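Local coordinates for protein ArtJ (Geobacillus stearothermophilus, PDB 2PVU) that binds the basic amino acids arginine, lysine and histidine and probably delivers them to its cognate ATP-binding cassette transporter, at residues Ala161-Phe166 / Pro170-Phe175; Lys76-Asp81 / Asp241-Asn246; Thr48-Ala53 / Gly61-Phe66; Asn201-Val204 / Asn209-Leu212. One frame throughout, in Å; residues are numbered along the deposited sequence.

Contact 1: residues Ala161-Phe166 / Pro170-Phe175; sequences AAEKLF and PHIKKF
Ile172 lays its CD1 methyl against helix 157-166, and that one atom makes most of the apolar contact. Ile172 CD1 sits 3.8 Å from Ala162 CB, close against the helix backbone at Ala162, and 3.6 Å from Glu163 CG. The torsions explain the reach: CG1 is anti to the carbonyl carbon (chi1 -62°) and CD1 continues the chain extended (chi2 175°), while the Glu163 side chain crosses it at about a right angle.

The polar part is much looser. Glu163 OE2 and Lys174 NZ form a long salt bridge of 3.8 Å, and CE of Lys174 lies just as near the same oxygen. OE2 also takes a hydrogen bond from Gln159, one turn back on the helix. Where the chain enters the strand, Lys173 NZ donates to Pro170 O at 3.0 Å and ties the incoming loop to the strand.

Helix and strand run nearly antiparallel, 168° between their directions, as the second half of the beta-alpha-beta unit built from strand 150-153, helix 157-166 and strand 172-175. With no hydrogen bond between the segments, a buried methyl does the joining and the long ion pair probably adds a modest pull at the solvent edge.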
loop_
_atom_site.group_PDB
_atom_site.type_symbol
_atom_site.label_atom_id
_atom_site.label_comp_id
_atom_site.label_asym_id
_atom_site.label_seq_id
_atom_site.Cartn_x
_atom_site.Cartn_y
_atom_site.Cartn_z
ATOM N N ALA A 161 8.087 -2.088 -11.368
ATOM C CA ALA A 161 8.038 -3.346 -12.095
ATOM C C ALA A 161 7.818 -3.099 -13.609
ATOM O O ALA A 161 8.431 -3.772 -14.440
ATOM C CB ALA A 161 6.959 -4.293 -11.510
ATOM N N ALA A 162 6.977 -2.108 -13.951
ATOM C CA ALA A 162 6.670 -1.823 -15.344
ATOM C C ALA A 162 7.947 -1.312 -16.037
ATOM O O ALA A 162 8.267 -1.730 -17.145
ATOM C CB ALA A 162 5.517 -0.793 -15.423
ATOM N N GLU A 163 8.693 -0.454 -15.349
ATOM C CA GLU A 163 9.920 0.104 -15.926
ATOM C C GLU A 163 11.004 -0.936 -16.052
ATOM O O GLU A 163 11.732 -0.948 -17.035
ATOM C CB GLU A 163 10.411 1.294 -15.112
ATOM C CG GLU A 163 9.454 2.464 -15.231
ATOM C CD GLU A 163 9.823 3.648 -14.375
ATOM O OE1 GLU A 163 10.582 3.459 -13.420
ATOM O OE2 GLU A 163 9.343 4.770 -14.664
ATOM N N LYS A 164 11.101 -1.825 -15.067
ATOM C CA LYS A 164 12.067 -2.929 -15.105
ATOM C C LYS A 164 11.799 -3.890 -16.256
ATOM O O LYS A 164 12.739 -4.394 -16.857
ATOM C CB LYS A 164 12.043 -3.701 -13.786
ATOM C CG LYS A 164 13.079 -3.232 -12.780
ATOM C CD LYS A 164 12.810 -3.845 -11.410
ATOM C CE LYS A 164 13.905 -3.463 -10.401
ATOM N NZ LYS A 164 14.645 -2.239 -10.848
ATOM N N LEU A 165 10.521 -4.171 -16.520
ATOM C CA LEU A 165 10.111 -5.113 -17.562
ATOM C C LEU A 165 10.229 -4.555 -18.973
ATOM O O LEU A 165 10.550 -5.301 -19.901
ATOM C CB LEU A 165 8.676 -5.592 -17.343
ATOM C CG LEU A 165 8.339 -6.497 -16.148
ATOM C CD1 LEU A 165 6.838 -6.643 -16.031
ATOM C CD2 LEU A 165 9.032 -7.873 -16.225
ATOM N N PHE A 166 9.958 -3.256 -19.131
ATOM C CA PHE A 166 9.810 -2.640 -20.467
ATOM C C PHE A 166 10.691 -1.421 -20.728
ATOM O O PHE A 166 10.795 -0.965 -21.870
ATOM C CB PHE A 166 8.343 -2.271 -20.703
ATOM C CG PHE A 166 7.393 -3.396 -20.398
ATOM C CD1 PHE A 166 7.402 -4.562 -21.172
ATOM C CD2 PHE A 166 6.524 -3.311 -19.320
ATOM C CE1 PHE A 166 6.542 -5.603 -20.882
ATOM C CE2 PHE A 166 5.659 -4.351 -19.020
ATOM C CZ PHE A 166 5.667 -5.486 -19.795
ATOM N N PRO A 170 6.852 6.741 -22.477
ATOM C CA PRO A 170 5.461 7.225 -22.506
ATOM C C PRO A 170 4.368 6.154 -22.369
ATOM O O PRO A 170 3.259 6.512 -21.961
ATOM C CB PRO A 170 5.345 7.936 -23.867
ATOM C CG PRO A 170 6.492 7.407 -24.696
ATOM C CD PRO A 170 7.591 7.120 -23.707
ATOM N N HIS A 171 4.651 4.881 -22.693
ATOM C CA HIS A 171 3.632 3.838 -22.526
ATOM C C HIS A 171 3.257 3.551 -21.064
ATOM O O HIS A 171 2.236 2.928 -20.783
ATOM C CB HIS A 171 4.007 2.542 -23.246
ATOM C CG HIS A 171 3.884 2.631 -24.737
ATOM N ND1 HIS A 171 4.352 1.649 -25.586
ATOM C CD2 HIS A 171 3.393 3.613 -25.536
ATOM C CE1 HIS A 171 4.122 2.005 -26.839
ATOM N NE2 HIS A 171 3.545 3.194 -26.836
ATOM N N ILE A 172 4.080 4.012 -20.139
ATOM C CA ILE A 172 3.787 3.854 -18.734
ATOM C C ILE A 172 3.146 5.158 -18.307
ATOM O O ILE A 172 3.769 6.212 -18.374
ATOM C CB ILE A 172 5.067 3.546 -17.928
ATOM C CG1 ILE A 172 5.662 2.212 -18.433
ATOM C CG2 ILE A 172 4.765 3.579 -16.411
ATOM C CD1 ILE A 172 6.994 1.848 -17.801
ATOM N N LYS A 173 1.879 5.093 -17.944
ATOM C CA LYS A 173 1.154 6.282 -17.563
ATOM C C LYS A 173 1.059 6.330 -16.037
ATOM O O LYS A 173 0.638 5.360 -15.405
ATOM C CB LYS A 173 -0.251 6.287 -18.156
ATOM C CG LYS A 173 -0.327 5.989 -19.664
ATOM C CD LYS A 173 0.243 7.130 -20.448
ATOM C CE LYS A 173 -0.059 7.015 -21.939
ATOM N NZ LYS A 173 0.798 8.046 -22.606
ATOM N N LYS A 174 1.437 7.466 -15.462
ATOM C CA LYS A 174 1.574 7.576 -14.006
ATOM C C LYS A 174 0.502 8.485 -13.434
ATOM O O LYS A 174 0.279 9.600 -13.983
ATOM C CB LYS A 174 2.970 8.117 -13.648
ATOM C CG LYS A 174 4.145 7.280 -14.134
ATOM C CD LYS A 174 5.419 8.112 -14.079
ATOM C CE LYS A 174 6.634 7.363 -14.589
ATOM N NZ LYS A 174 6.502 6.904 -15.989
ATOM N N PHE A 175 -0.154 8.047 -12.351
ATOM C CA PHE A 175 -1.243 8.812 -11.728
ATOM C C PHE A 175 -0.988 9.045 -10.241
ATOM O O PHE A 175 -0.289 8.260 -9.612
ATOM C CB PHE A 175 -2.566 8.076 -11.947
ATOM C CG PHE A 175 -2.813 7.797 -13.407
ATOM C CD1 PHE A 175 -3.212 8.814 -14.254
ATOM C CD2 PHE A 175 -2.500 6.567 -13.941
ATOM C CE1 PHE A 175 -3.403 8.562 -15.607
ATOM C CE2 PHE A 175 -2.672 6.296 -15.299
ATOM C CZ PHE A 175 -3.112 7.328 -16.131
#

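Contact 2: residues Lys76-Asp81 / Asp241-Asn246; sequences KAAGLD and DEALKN
Ala243 meets Ala77 and Ala78 where two helices come together mainly through alanine methyls: the last turn of helix 66-78, closed by a Schellman motif, rests on the middle of helix 237-249. The backbones approach closely, with Ala77 CA only 5.1 Å from Ala243 CA, a spacing that such small side chains permit.

The apolar contact centres on the buried Ala243 CB. Ala243 CB lies 3.8 Å from Ala77 CB and equally far from Ala78 CB, so the one methyl is set against two neighbouring methyls of the other helix; it also comes up to the backbone N of Ala78. Val74, a turn earlier on helix 66-78, packs on Ala243 as well.

Within the first helix the backbone bonding changes at its end. Gly79 leaves helical geometry with positive phi (66°), and its N bonds back to Lys76 O at 3.2 Å. The chain then turns off toward strand 82-86, with Leu80 folding back onto Met75 and reaching Leu236. The contact joins helices of the same lobe whose segments are 160 residues apart in the chain.

Polar bridging is left to a water, and no direct hydrogen bond crosses between the segments. This water donates to two acceptors: Ala77 O at 2.7 Å and the side-chain oxygen OD1 of Asn246 at 3.1 Å.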
loop_
_atom_site.group_PDB
_atom_site.type_symbol
_atom_site.label_atom_id
_atom_site.label_comp_id
_atom_site.label_asym_id
_atom_site.label_seq_id
_atom_site.Cartn_x
_atom_site.Cartn_y
_atom_site.Cartn_z
ATOM N N LYS A 76 -1.839 2.510 20.241
ATOM C CA LYS A 76 -2.368 2.298 21.587
ATOM C C LYS A 76 -1.444 1.408 22.429
ATOM O O LYS A 76 -1.175 1.722 23.602
ATOM C CB LYS A 76 -3.815 1.784 21.545
ATOM C CG LYS A 76 -4.807 2.905 21.202
ATOM C CD LYS A 76 -6.246 2.457 21.030
ATOM C CE LYS A 76 -7.168 3.684 20.931
ATOM N NZ LYS A 76 -8.514 3.360 20.366
ATOM N N ALA A 77 -0.938 0.334 21.822
ATOM C CA ALA A 77 0.009 -0.569 22.492
ATOM C C ALA A 77 1.309 0.179 22.812
ATOM O O ALA A 77 1.966 -0.095 23.827
ATOM C CB ALA A 77 0.274 -1.817 21.630
ATOM N N ALA A 78 1.650 1.152 21.966
ATOM C CA ALA A 78 2.880 1.925 22.111
ATOM C C ALA A 78 2.762 3.097 23.104
ATOM O O ALA A 78 3.777 3.718 23.442
ATOM C CB ALA A 78 3.332 2.439 20.743
ATOM N N GLY A 79 1.536 3.363 23.568
ATOM C CA GLY A 79 1.224 4.483 24.461
ATOM C C GLY A 79 1.425 5.835 23.798
ATOM O O GLY A 79 1.768 6.804 24.477
ATOM N N LEU A 80 1.214 5.890 22.473
ATOM C CA LEU A 80 1.425 7.104 21.674
ATOM C C LEU A 80 0.129 7.722 21.177
ATOM O O LEU A 80 -0.612 7.095 20.418
ATOM C CB LEU A 80 2.327 6.799 20.475
ATOM C CG LEU A 80 3.730 6.251 20.742
ATOM C CD1 LEU A 80 4.377 5.802 19.437
ATOM C CD2 LEU A 80 4.574 7.323 21.427
ATOM N N ASP A 81 -0.126 8.965 21.568
ATOM C CA ASP A 81 -1.215 9.729 20.977
ATOM C C ASP A 81 -0.850 10.147 19.573
ATOM O O ASP A 81 0.289 10.524 19.318
ATOM C CB ASP A 81 -1.452 10.997 21.761
ATOM C CG ASP A 81 -2.884 11.162 22.125
ATOM O OD1 ASP A 81 -3.110 11.522 23.297
ATOM O OD2 ASP A 81 -3.765 10.902 21.267
ATOM N N ASP A 241 7.864 -0.963 16.612
ATOM C CA ASP A 241 8.248 -2.392 16.456
ATOM C C ASP A 241 7.806 -3.259 17.635
ATOM O O ASP A 241 7.293 -4.366 17.455
ATOM C CB ASP A 241 9.776 -2.537 16.216
ATOM C CG ASP A 241 10.173 -2.170 14.814
ATOM O OD1 ASP A 241 9.260 -2.124 13.963
ATOM O OD2 ASP A 241 11.399 -1.963 14.548
ATOM N N GLU A 242 7.988 -2.756 18.858
ATOM C CA GLU A 242 7.582 -3.521 20.036
ATOM C C GLU A 242 6.043 -3.624 20.078
ATOM O O GLU A 242 5.501 -4.692 20.406
ATOM C CB GLU A 242 8.144 -2.885 21.325
ATOM C CG GLU A 242 7.643 -3.515 22.635
ATOM C CD GLU A 242 8.109 -4.956 22.832
ATOM O OE1 GLU A 242 9.015 -5.428 22.098
ATOM O OE2 GLU A 242 7.572 -5.619 23.764
ATOM N N ALA A 243 5.353 -2.532 19.744
ATOM C CA ALA A 243 3.883 -2.519 19.783
ATOM C C ALA A 243 3.307 -3.480 18.743
ATOM O O ALA A 243 2.297 -4.177 18.992
ATOM C CB ALA A 243 3.372 -1.134 19.516
ATOM N N LEU A 244 3.889 -3.462 17.541
ATOM C CA LEU A 244 3.436 -4.390 16.502
ATOM C C LEU A 244 3.568 -5.862 16.968
ATOM O O LEU A 244 2.658 -6.677 16.742
ATOM C CB LEU A 244 4.250 -4.171 15.214
ATOM C CG LEU A 244 3.990 -5.100 14.007
ATOM C CD1 LEU A 244 2.535 -5.077 13.523
ATOM C CD2 LEU A 244 4.917 -4.750 12.830
ATOM N N LYS A 245 4.694 -6.181 17.610
ATOM C CA LYS A 245 4.929 -7.507 18.213
ATOM C C LYS A 245 3.836 -7.846 19.182
ATOM O O LYS A 245 3.304 -8.955 19.161
ATOM C CB LYS A 245 6.306 -7.569 18.924
ATOM C CG LYS A 245 7.415 -7.736 17.934
ATOM C CD LYS A 245 8.777 -7.782 18.573
ATOM C CE LYS A 245 9.874 -7.706 17.483
ATOM N NZ LYS A 245 11.241 -7.539 18.096
ATOM N N ASN A 246 3.527 -6.881 20.040
ATOM C CA ASN A 246 2.482 -7.039 21.058
ATOM C C ASN A 246 1.101 -7.254 20.422
ATOM O O ASN A 246 0.376 -8.178 20.799
ATOM C CB ASN A 246 2.522 -5.866 22.035
ATOM C CG ASN A 246 3.785 -5.898 22.969
ATOM O OD1 ASN A 246 4.173 -4.869 23.570
ATOM N ND2 ASN A 246 4.420 -7.079 23.093
HETATM O O HOH W 1 4.007 -1.813 23.263
#

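Contact 3: residues Thr48-Ala53 / Gly61-Phe66; sequences TDAAFA and GKIVGF. With LYS (lysine), chain E.
Ala50 CB packs on Ile63 CG2 at 3.8 Å, and this methyl pair joins the loop after strand 44-48 to strand 62-64. Thr48 CG2 makes a looser approach to Ile63 CD1 at 4.4 Å, while its OG1 bonds to the carbonyl oxygen of Ile105. Met58 closes over both Ala50 and Ile63. Ala50 is also the centre of an inverse gamma turn, with Ala51 N bonded to Asp49 O at 2.8 Å; the bend lies between Asp49 and Phe52, the two residues of this segment that meet the bound lysine.

Phe52 can be followed outward. From CB, the bond to CG runs anti to the backbone N (chi1 -154°), carrying the ring toward the ligand. CG has the ligand's CE and NZ over it; CD1 and CE1 also lie under CE, CD2 is near NZ, and CE2 and CZ meet CD and CE, with Phe52 CZ 3.7 Å from the ligand's CD. The ligand CE therefore sits over the ring centre, 3.5 Å above the plane.

An alanine in place of Phe52 takes away the ring face under CE, and the ligand's chain would probably be less firmly positioned. Asp49 OD2 lies 2.8 Å from the ligand's NZ and also takes a hydrogen bond from Gln153 NE2. Aromatic face and carboxylate form part of this binding protein's pocket for the ligand's side chain.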
loop_
_atom_site.group_PDB
_atom_site.type_symbol
_atom_site.label_atom_id
_atom_site.label_comp_id
_atom_site.label_asym_id
_atom_site.label_seq_id
_atom_site.Cartn_x
_atom_site.Cartn_y
_atom_site.Cartn_z
ATOM N N THR A 48 -0.930 9.407 5.332
ATOM C CA THR A 48 -1.386 8.297 4.494
ATOM C C THR A 48 -1.968 8.850 3.195
ATOM O O THR A 48 -2.246 10.062 3.078
ATOM C CB THR A 48 -2.439 7.422 5.230
ATOM O OG1 THR A 48 -2.608 6.155 4.557
ATOM C CG2 THR A 48 -3.822 8.141 5.363
ATOM N N ASP A 49 -2.111 7.949 2.216
ATOM C CA ASP A 49 -2.754 8.254 0.912
ATOM C C ASP A 49 -4.056 7.504 0.948
ATOM O O ASP A 49 -4.075 6.323 0.560
ATOM C CB ASP A 49 -1.843 7.756 -0.234
ATOM C CG ASP A 49 -2.553 7.697 -1.586
ATOM O OD1 ASP A 49 -3.421 8.591 -1.806
ATOM O OD2 ASP A 49 -2.252 6.779 -2.392
ATOM N N ALA A 50 -5.149 8.126 1.464
ATOM C CA ALA A 50 -6.359 7.307 1.677
ATOM C C ALA A 50 -7.153 7.181 0.384
ATOM O O ALA A 50 -8.273 7.694 0.299
ATOM C CB ALA A 50 -7.255 7.879 2.761
ATOM N N ALA A 51 -6.578 6.458 -0.577
ATOM C CA ALA A 51 -7.228 6.137 -1.850
ATOM C C ALA A 51 -6.748 4.765 -2.284
ATOM O O ALA A 51 -6.281 4.579 -3.449
ATOM C CB ALA A 51 -6.887 7.233 -2.921
ATOM N N PHE A 52 -6.791 3.795 -1.353
ATOM C CA PHE A 52 -6.073 2.497 -1.541
ATOM C C PHE A 52 -6.804 1.412 -0.725
ATOM O O PHE A 52 -6.222 0.727 0.149
ATOM C CB PHE A 52 -4.602 2.658 -1.107
ATOM C CG PHE A 52 -3.642 1.701 -1.767
ATOM C CD1 PHE A 52 -2.918 0.800 -0.989
ATOM C CD2 PHE A 52 -3.466 1.703 -3.171
ATOM C CE1 PHE A 52 -1.990 -0.094 -1.583
ATOM C CE2 PHE A 52 -2.560 0.819 -3.782
ATOM C CZ PHE A 52 -1.814 -0.085 -2.974
ATOM N N ALA A 53 -8.091 1.266 -1.017
ATOM C CA ALA A 53 -8.894 0.223 -0.362
ATOM C C ALA A 53 -8.290 -1.143 -0.702
ATOM O O ALA A 53 -7.954 -1.389 -1.861
ATOM C CB ALA A 53 -10.361 0.283 -0.810
ATOM N N GLY A 61 -16.553 10.563 5.044
ATOM C CA GLY A 61 -15.675 11.602 5.585
ATOM C C GLY A 61 -14.620 11.118 6.571
ATOM O O GLY A 61 -13.887 11.937 7.144
ATOM N N LYS A 62 -14.546 9.805 6.797
ATOM C CA LYS A 62 -13.591 9.233 7.749
ATOM C C LYS A 62 -12.603 8.430 6.940
ATOM O O LYS A 62 -12.957 7.953 5.861
ATOM C CB LYS A 62 -14.265 8.270 8.732
ATOM C CG LYS A 62 -15.346 8.818 9.699
ATOM C CD LYS A 62 -15.557 10.343 9.714
ATOM C CE LYS A 62 -14.775 11.032 10.827
ATOM N NZ LYS A 62 -15.733 11.842 11.656
ATOM N N ILE A 63 -11.391 8.261 7.459
ATOM C CA ILE A 63 -10.384 7.389 6.832
ATOM C C ILE A 63 -10.542 6.017 7.480
ATOM O O ILE A 63 -10.477 5.904 8.707
ATOM C CB ILE A 63 -8.917 7.902 7.065
ATOM C CG1 ILE A 63 -8.737 9.332 6.511
ATOM C CG2 ILE A 63 -7.903 6.967 6.419
ATOM C CD1 ILE A 63 -7.400 10.020 6.974
ATOM N N VAL A 64 -10.785 4.987 6.667
ATOM C CA VAL A 64 -10.999 3.613 7.188
ATOM C C VAL A 64 -10.063 2.630 6.489
ATOM O O VAL A 64 -9.489 2.957 5.441
ATOM C CB VAL A 64 -12.486 3.168 7.014
ATOM C CG1 VAL A 64 -13.408 4.101 7.794
ATOM C CG2 VAL A 64 -12.890 3.099 5.520
ATOM N N GLY A 65 -9.917 1.431 7.055
ATOM C CA GLY A 65 -9.217 0.380 6.359
ATOM C C GLY A 65 -8.308 -0.434 7.258
ATOM O O GLY A 65 -8.195 -0.172 8.499
ATOM N N PHE A 66 -7.703 -1.451 6.651
ATOM C CA PHE A 66 -6.848 -2.341 7.427
ATOM C C PHE A 66 -5.677 -1.591 8.095
ATOM O O PHE A 66 -5.360 -1.808 9.290
ATOM C CB PHE A 66 -6.321 -3.457 6.523
ATOM C CG PHE A 66 -5.295 -4.334 7.184
ATOM C CD1 PHE A 66 -5.689 -5.446 7.900
ATOM C CD2 PHE A 66 -3.913 -4.020 7.096
ATOM C CE1 PHE A 66 -4.744 -6.291 8.571
ATOM C CE2 PHE A 66 -2.939 -4.856 7.753
ATOM C CZ PHE A 66 -3.348 -5.990 8.473
HETATM N N LYS E . 3.059 -1.152 -2.124
HETATM C CA LYS E . 3.362 -0.307 -3.326
HETATM C C LYS E . 4.500 0.666 -2.988
HETATM O O LYS E . 5.001 1.359 -3.862
HETATM C CB LYS E . 2.128 0.488 -3.738
HETATM C CG LYS E . 1.623 1.406 -2.598
HETATM C CD LYS E . 0.729 2.541 -3.141
HETATM C CE LYS E . -0.148 3.077 -2.020
HETATM N NZ LYS E . -0.920 4.354 -2.475
HETATM O OXT LYS E . 4.924 0.784 -1.817
#

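Contact 4: residues Asn201-Val204 / Asn209-Leu212; sequences NEYV and NKKL
Helix 197-206 and the turn that follows it come together with Val204 CA 6.0 Å from Leu212 CA, after a short 3-10 segment and Lys211, with left-handed backbone angles (phi 49°, psi 56°), have brought the chain back alongside.

Leu212 carries the apolar part. Its CD1 approaches the Tyr203 ring obliquely at CE2, 3.6 Å away, and Tyr203 CD2 is a little farther from the same methyl. The Tyr203 torsion sets this up: CG is anti to the backbone N (chi1 -172°), which carries the ring toward Leu212 and Lys210. Closer to the backbone, Val204 CG2 lies 4.0 Å from Leu212 CB, and its other methyl, CG1, is 3.7 Å from Leu212 O.

At the ring's outer end, Lys210 bends at chi2 and again at chi4, which brings its ammonium round to the phenol. Lys210 NZ stands 3.6 Å from Tyr203 OH, too far to count as a hydrogen bond, and CG passes near the same oxygen. A serine in place of Tyr203 has no ring to meet Leu212 CD1, which would probably leave a gap beside that methyl and the Lys210 chain less restrained.

Around this corner, Ile182 and Leu186 of helix 178-186 touch Tyr203, and Leu186 also reaches Lys210 and Leu212. Leu132 lies against Val204 and Leu212, so Tyr203 faces helix 178-186 while Val204 meets strands 125-134 and 212-215.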
loop_
_atom_site.group_PDB
_atom_site.type_symbol
_atom_site.label_atom_id
_atom_site.label_comp_id
_atom_site.label_asym_id
_atom_site.label_seq_id
_atom_site.Cartn_x
_atom_site.Cartn_y
_atom_site.Cartn_z
ATOM N N ASN A 201 -7.639 -7.311 -6.103
ATOM C CA ASN A 201 -8.600 -8.347 -5.766
ATOM C C ASN A 201 -9.867 -7.801 -5.146
ATOM O O ASN A 201 -10.972 -8.253 -5.489
ATOM C CB ASN A 201 -7.967 -9.391 -4.842
ATOM C CG ASN A 201 -7.047 -10.349 -5.587
ATOM O OD1 ASN A 201 -7.249 -10.638 -6.776
ATOM N ND2 ASN A 201 -6.079 -10.883 -4.887
ATOM N N GLU A 202 -9.726 -6.827 -4.244
ATOM C CA GLU A 202 -10.911 -6.264 -3.570
ATOM C C GLU A 202 -11.717 -5.383 -4.538
ATOM O O GLU A 202 -12.928 -5.367 -4.483
ATOM C CB GLU A 202 -10.527 -5.491 -2.300
ATOM C CG GLU A 202 -11.525 -4.362 -1.976
ATOM C CD GLU A 202 -11.814 -4.174 -0.497
ATOM O OE1 GLU A 202 -11.987 -5.207 0.201
ATOM O OE2 GLU A 202 -11.897 -3.000 -0.048
ATOM N N TYR A 203 -11.031 -4.668 -5.427
ATOM C CA TYR A 203 -11.728 -3.859 -6.422
ATOM C C TYR A 203 -12.639 -4.745 -7.295
ATOM O O TYR A 203 -13.794 -4.408 -7.549
ATOM C CB TYR A 203 -10.749 -3.062 -7.306
ATOM C CG TYR A 203 -11.534 -2.111 -8.156
ATOM C CD1 TYR A 203 -11.878 -0.866 -7.666
ATOM C CD2 TYR A 203 -12.027 -2.498 -9.415
ATOM C CE1 TYR A 203 -12.654 0.009 -8.424
ATOM C CE2 TYR A 203 -12.791 -1.628 -10.179
ATOM C CZ TYR A 203 -13.094 -0.365 -9.667
ATOM O OH TYR A 203 -13.888 0.522 -10.350
ATOM N N VAL A 204 -12.102 -5.870 -7.754
ATOM C CA VAL A 204 -12.854 -6.787 -8.634
ATOM C C VAL A 204 -14.010 -7.386 -7.853
ATOM O O VAL A 204 -15.133 -7.427 -8.334
ATOM C CB VAL A 204 -11.920 -7.890 -9.206
ATOM C CG1 VAL A 204 -12.715 -9.041 -9.869
ATOM C CG2 VAL A 204 -10.929 -7.269 -10.193
ATOM N N ASN A 209 -19.780 -5.487 -11.763
ATOM C CA ASN A 209 -20.375 -4.906 -12.965
ATOM C C ASN A 209 -19.367 -4.198 -13.861
ATOM O O ASN A 209 -19.677 -3.890 -15.012
ATOM C CB ASN A 209 -21.555 -3.993 -12.626
ATOM C CG ASN A 209 -22.698 -4.742 -11.958
ATOM O OD1 ASN A 209 -22.846 -5.960 -12.127
ATOM N ND2 ASN A 209 -23.519 -4.016 -11.197
ATOM N N LYS A 210 -18.176 -3.950 -13.335
ATOM C CA LYS A 210 -17.069 -3.377 -14.097
ATOM C C LYS A 210 -16.356 -4.405 -14.976
ATOM O O LYS A 210 -15.539 -4.033 -15.827
ATOM C CB LYS A 210 -16.041 -2.728 -13.175
ATOM C CG LYS A 210 -16.472 -1.463 -12.471
ATOM C CD LYS A 210 -16.999 -0.401 -13.440
ATOM C CE LYS A 210 -17.888 0.574 -12.706
ATOM N NZ LYS A 210 -17.286 0.870 -11.391
ATOM N N LYS A 211 -16.624 -5.688 -14.725
ATOM C CA LYS A 211 -16.082 -6.798 -15.516
ATOM C C LYS A 211 -14.570 -6.667 -15.719
ATOM O O LYS A 211 -14.082 -6.657 -16.862
ATOM C CB LYS A 211 -16.798 -6.892 -16.873
ATOM C CG LYS A 211 -18.289 -6.685 -16.787
ATOM C CD LYS A 211 -19.079 -7.927 -17.060
ATOM C CE LYS A 211 -20.524 -7.529 -17.266
ATOM N NZ LYS A 211 -21.462 -8.523 -16.687
ATOM N N LEU A 212 -13.850 -6.572 -14.599
ATOM C CA LEU A 212 -12.386 -6.586 -14.579
ATOM C C LEU A 212 -11.906 -7.949 -14.118
ATOM O O LEU A 212 -12.704 -8.758 -13.606
ATOM C CB LEU A 212 -11.818 -5.489 -13.651
ATOM C CG LEU A 212 -12.134 -4.020 -14.047
ATOM C CD1 LEU A 212 -11.364 -3.055 -13.199
ATOM C CD2 LEU A 212 -11.831 -3.748 -15.529
#

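Contact 3 is the buried one, its centre about 10 Å from the centre of the chain, and the only one with the ligand in it; the centres of contacts 1, 2 and 4 lie 18 to 21 Å from it, and these three are partly buried. Contacts 1 and 4 each fasten a helix to the chain that returns after it, and each adds an exposed lysine beside an apolar centre: an ion pair with a carboxylate in contact 1, a phenol neighbour in contact 4. Contact 2 instead joins helices far apart in sequence, with methyls and a water. Strand 62-64 of contact 3 leads directly into helix 66-78 of contact 2, and contacts 3 and 4 touch, Ala53 CB lying 3.7 Å from Glu202 OE2.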